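Local coordinates for protein scyllo-inositol 2-dehydrogenase (NADP(+)) IolW (Bacillus subtilis subsp. subtilis, PDB 3GDO) that catalyses the reversible NADPH-dependent reduction of scyllo-inosose to scyllo-inositol and cannot use NADH in its place, at residues Phe20-Gln32 against Gly300-Ser312. Residues are numbered along the deposited sequence; the frame is centred on the assembly and turned at random.
Sequences FHGPLLDVLDEYQ and GSYLTYYRKIAES
Tyr306 meets segment 20-32 with both its ring and its backbone carbonyl. Its hydroxyl OH lies 2.7 Å from His21 ND1 in a bent hydrogen bond that either side could donate, arriving at the edge of the imidazole. The other ring nitrogen, His21 NE2, hydrogen-bonds Glu95 OE2; with two ring nitrogens, each able to donate or accept according to its protonation, histidine suits a place between phenol and carboxylate. The carbonyl O of Tyr306 accepts twice: from Ala310 N within the helix, and from Tyr31, OH to O 2.6 Å, the donor tilted 16° from the carbonyl plane. CG of Tyr31 lies anti to its own carbonyl carbon (chi1 -70°), which directs the buried phenol to this acceptor. These bonds tie helix 15-26, through His21, and the start of strand 31-37, through Tyr31, both in the NAD(P)-binding Rossmann fold, to helix 303-315 from the C-terminal part of the chain; the axes of 20-26 and 303-312 cross at -64°. In the aromatic cluster of His21, Tyr31 and Tyr306, the edge of Tyr306 turns toward the face of Tyr31. Leu25 CD2 sits over one Tyr306 face, 3.8 Å from its centroid, a CH-pi contact, and Tyr305 covers the opposite face. Aliphatic side chains complete the contact: Leu28 CD1 reaches Tyr306 CB at 3.6 Å, while Leu303 CD2 packs among Leu24, Val27 and Leu28.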
# COMPACT_ATOMS: atom_id res chain seq x y z
N PHE B 20 -26.73 15.82 -3.07
CA PHE B 20 -25.44 16.31 -2.48
C PHE B 20 -25.36 17.84 -2.23
O PHE B 20 -24.60 18.27 -1.37
CB PHE B 20 -24.21 15.80 -3.26
CG PHE B 20 -24.15 14.26 -3.40
CD1 PHE B 20 -24.52 13.42 -2.35
CD2 PHE B 20 -23.71 13.68 -4.59
CE1 PHE B 20 -24.48 12.00 -2.47
CE2 PHE B 20 -23.67 12.27 -4.75
CZ PHE B 20 -24.05 11.42 -3.69
N HIS B 21 -26.16 18.63 -2.95
CA HIS B 21 -26.05 20.10 -2.83
C HIS B 21 -27.29 20.73 -2.24
O HIS B 21 -27.22 21.47 -1.25
CB HIS B 21 -25.68 20.73 -4.19
CG HIS B 21 -24.29 20.40 -4.63
ND1 HIS B 21 -23.20 21.19 -4.32
CD2 HIS B 21 -23.80 19.34 -5.34
CE1 HIS B 21 -22.11 20.66 -4.85
NE2 HIS B 21 -22.44 19.53 -5.46
N GLY B 22 -28.42 20.44 -2.87
CA GLY B 22 -29.72 20.94 -2.48
C GLY B 22 -30.01 20.88 -1.00
O GLY B 22 -30.32 21.91 -0.42
N PRO B 23 -29.92 19.69 -0.38
CA PRO B 23 -30.24 19.56 1.03
C PRO B 23 -29.31 20.38 1.93
O PRO B 23 -29.73 20.81 3.00
CB PRO B 23 -30.02 18.06 1.29
CG PRO B 23 -30.28 17.41 0.03
CD PRO B 23 -29.81 18.36 -1.03
N LEU B 24 -28.06 20.58 1.52
CA LEU B 24 -27.13 21.35 2.34
C LEU B 24 -27.46 22.86 2.24
O LEU B 24 -27.50 23.57 3.25
CB LEU B 24 -25.69 21.09 1.90
CG LEU B 24 -25.20 19.64 2.02
CD1 LEU B 24 -23.75 19.51 1.61
CD2 LEU B 24 -25.41 19.11 3.44
N LEU B 25 -27.68 23.31 1.00
CA LEU B 25 -28.01 24.71 0.74
C LEU B 25 -29.31 25.06 1.46
O LEU B 25 -29.40 26.09 2.11
CB LEU B 25 -28.10 25.00 -0.76
CG LEU B 25 -26.78 24.96 -1.56
CD1 LEU B 25 -27.02 24.95 -3.07
CD2 LEU B 25 -25.92 26.15 -1.20
N ASP B 26 -30.25 24.13 1.43
CA ASP B 26 -31.53 24.23 2.14
C ASP B 26 -31.46 24.53 3.64
O ASP B 26 -32.36 25.18 4.16
CB ASP B 26 -32.35 22.95 1.89
CG ASP B 26 -33.74 23.01 2.49
OD1 ASP B 26 -34.56 23.80 1.98
OD2 ASP B 26 -34.03 22.26 3.45
N VAL B 27 -30.45 24.05 4.37
CA VAL B 27 -30.42 24.34 5.82
C VAL B 27 -29.64 25.61 6.20
O VAL B 27 -29.58 25.96 7.37
CB VAL B 27 -29.98 23.14 6.71
CG1 VAL B 27 -30.87 21.93 6.46
CG2 VAL B 27 -28.50 22.79 6.47
N LEU B 28 -29.04 26.27 5.23
CA LEU B 28 -28.23 27.45 5.51
C LEU B 28 -29.00 28.74 5.20
O LEU B 28 -29.28 29.03 4.05
CB LEU B 28 -26.94 27.39 4.66
CG LEU B 28 -25.97 26.26 5.03
CD1 LEU B 28 -24.80 26.24 4.08
CD2 LEU B 28 -25.52 26.42 6.48
N ASP B 29 -29.35 29.54 6.21
CA ASP B 29 -30.10 30.77 5.86
C ASP B 29 -29.35 31.84 5.06
O ASP B 29 -29.99 32.76 4.52
CB ASP B 29 -30.98 31.35 6.99
CG ASP B 29 -30.53 30.96 8.38
OD1 ASP B 29 -29.37 31.26 8.75
OD2 ASP B 29 -31.36 30.41 9.13
N GLU B 30 -28.02 31.71 4.95
CA GLU B 30 -27.23 32.52 4.05
C GLU B 30 -27.66 32.40 2.58
O GLU B 30 -27.21 33.18 1.73
CB GLU B 30 -25.75 32.13 4.12
CG GLU B 30 -25.07 32.34 5.46
CD GLU B 30 -25.01 31.07 6.28
OE1 GLU B 30 -26.08 30.46 6.52
OE2 GLU B 30 -23.89 30.70 6.68
N TYR B 31 -28.47 31.39 2.26
CA TYR B 31 -28.76 31.05 0.85
C TYR B 31 -30.25 31.03 0.52
O TYR B 31 -31.07 30.71 1.37
CB TYR B 31 -28.19 29.67 0.47
CG TYR B 31 -26.68 29.66 0.39
CD1 TYR B 31 -26.03 30.11 -0.76
CD2 TYR B 31 -25.91 29.25 1.48
CE1 TYR B 31 -24.66 30.12 -0.83
CE2 TYR B 31 -24.53 29.25 1.42
CZ TYR B 31 -23.90 29.68 0.25
OH TYR B 31 -22.51 29.71 0.15
N GLN B 32 -30.56 31.38 -0.72
CA GLN B 32 -31.88 31.20 -1.26
C GLN B 32 -31.75 30.46 -2.58
O GLN B 32 -31.11 30.95 -3.52
CB GLN B 32 -32.59 32.55 -1.48
CG GLN B 32 -34.05 32.43 -1.92
CD GLN B 32 -34.83 31.51 -0.99
OE1 GLN B 32 -35.03 31.82 0.19
NE2 GLN B 32 -35.27 30.37 -1.51
N GLY B 300 -17.81 15.03 10.58
CA GLY B 300 -17.68 15.55 9.21
C GLY B 300 -18.60 16.76 9.05
O GLY B 300 -19.68 16.81 9.67
N SER B 301 -18.19 17.72 8.23
CA SER B 301 -18.89 19.04 8.16
C SER B 301 -18.92 19.62 6.75
O SER B 301 -18.21 20.61 6.47
CB SER B 301 -18.17 20.01 9.11
OG SER B 301 -18.85 21.24 9.20
N TYR B 302 -19.69 19.01 5.84
CA TYR B 302 -19.74 19.49 4.46
C TYR B 302 -20.34 20.92 4.38
O TYR B 302 -20.05 21.66 3.46
CB TYR B 302 -20.56 18.56 3.54
CG TYR B 302 -19.92 17.21 3.16
CD1 TYR B 302 -18.55 16.96 3.36
CD2 TYR B 302 -20.68 16.20 2.58
CE1 TYR B 302 -17.98 15.74 3.00
CE2 TYR B 302 -20.11 14.95 2.20
CZ TYR B 302 -18.77 14.73 2.43
OH TYR B 302 -18.21 13.53 2.06
N LEU B 303 -21.20 21.26 5.34
CA LEU B 303 -21.76 22.63 5.45
C LEU B 303 -20.68 23.68 5.43
O LEU B 303 -20.88 24.78 4.88
CB LEU B 303 -22.58 22.79 6.74
CG LEU B 303 -23.90 22.01 6.82
CD1 LEU B 303 -24.59 22.28 8.20
CD2 LEU B 303 -24.82 22.39 5.63
N THR B 304 -19.52 23.33 6.02
CA THR B 304 -18.43 24.27 6.15
C THR B 304 -18.02 24.83 4.78
O THR B 304 -17.80 26.05 4.67
CB THR B 304 -17.23 23.67 6.95
OG1 THR B 304 -17.69 23.25 8.24
CG2 THR B 304 -16.08 24.66 7.13
N TYR B 305 -17.95 23.98 3.74
CA TYR B 305 -17.65 24.48 2.40
C TYR B 305 -18.64 25.62 2.02
O TYR B 305 -18.25 26.67 1.52
CB TYR B 305 -17.70 23.37 1.35
CG TYR B 305 -17.54 23.86 -0.07
CD1 TYR B 305 -16.29 23.89 -0.66
CD2 TYR B 305 -18.62 24.27 -0.82
CE1 TYR B 305 -16.11 24.31 -1.95
CE2 TYR B 305 -18.45 24.70 -2.12
CZ TYR B 305 -17.20 24.72 -2.67
OH TYR B 305 -17.00 25.15 -3.95
N TYR B 306 -19.93 25.41 2.27
CA TYR B 306 -20.87 26.43 1.83
C TYR B 306 -20.93 27.70 2.73
O TYR B 306 -21.21 28.77 2.23
CB TYR B 306 -22.26 25.84 1.53
CG TYR B 306 -22.35 25.27 0.12
CD1 TYR B 306 -22.21 26.09 -0.98
CD2 TYR B 306 -22.58 23.89 -0.10
CE1 TYR B 306 -22.27 25.58 -2.28
CE2 TYR B 306 -22.68 23.36 -1.39
CZ TYR B 306 -22.51 24.21 -2.47
OH TYR B 306 -22.61 23.76 -3.77
N ARG B 307 -20.69 27.56 4.03
CA ARG B 307 -20.58 28.75 4.89
C ARG B 307 -19.38 29.59 4.45
O ARG B 307 -19.43 30.83 4.47
CB ARG B 307 -20.43 28.36 6.35
CG ARG B 307 -21.65 27.69 6.92
CD ARG B 307 -21.39 27.26 8.38
NE ARG B 307 -22.64 26.83 9.01
CZ ARG B 307 -22.84 25.68 9.64
NH1 ARG B 307 -21.85 24.82 9.82
NH2 ARG B 307 -24.02 25.43 10.18
N LYS B 308 -18.32 28.92 4.01
CA LYS B 308 -17.15 29.63 3.53
C LYS B 308 -17.36 30.31 2.18
O LYS B 308 -16.94 31.45 2.01
CB LYS B 308 -15.90 28.74 3.54
CG LYS B 308 -15.01 28.93 4.76
CD LYS B 308 -14.54 27.61 5.38
CE LYS B 308 -13.10 27.72 5.92
NZ LYS B 308 -12.89 28.82 6.93
N ILE B 309 -18.03 29.63 1.25
CA ILE B 309 -18.39 30.23 -0.02
C ILE B 309 -19.22 31.53 0.22
O ILE B 309 -18.98 32.55 -0.41
CB ILE B 309 -19.18 29.24 -0.95
CG1 ILE B 309 -18.29 28.11 -1.48
CG2 ILE B 309 -19.89 29.99 -2.12
CD1 ILE B 309 -17.35 28.48 -2.64
N ALA B 310 -20.19 31.46 1.12
CA ALA B 310 -20.97 32.63 1.49
C ALA B 310 -20.08 33.78 2.01
O ALA B 310 -20.28 34.95 1.64
CB ALA B 310 -22.03 32.25 2.51
N GLU B 311 -19.07 33.45 2.81
CA GLU B 311 -18.10 34.45 3.30
C GLU B 311 -17.18 35.01 2.21
O GLU B 311 -16.83 36.19 2.28
CB GLU B 311 -17.36 33.99 4.56
CG GLU B 311 -18.37 33.78 5.72
CD GLU B 311 -17.80 33.16 7.00
OE1 GLU B 311 -16.68 32.61 6.96
OE2 GLU B 311 -18.50 33.22 8.05
N SER B 312 -16.84 34.22 1.18
CA SER B 312 -16.13 34.77 0.02
C SER B 312 -16.98 35.75 -0.78
O SER B 312 -16.48 36.78 -1.21
CB SER B 312 -15.64 33.68 -0.93
OG SER B 312 -14.75 32.79 -0.27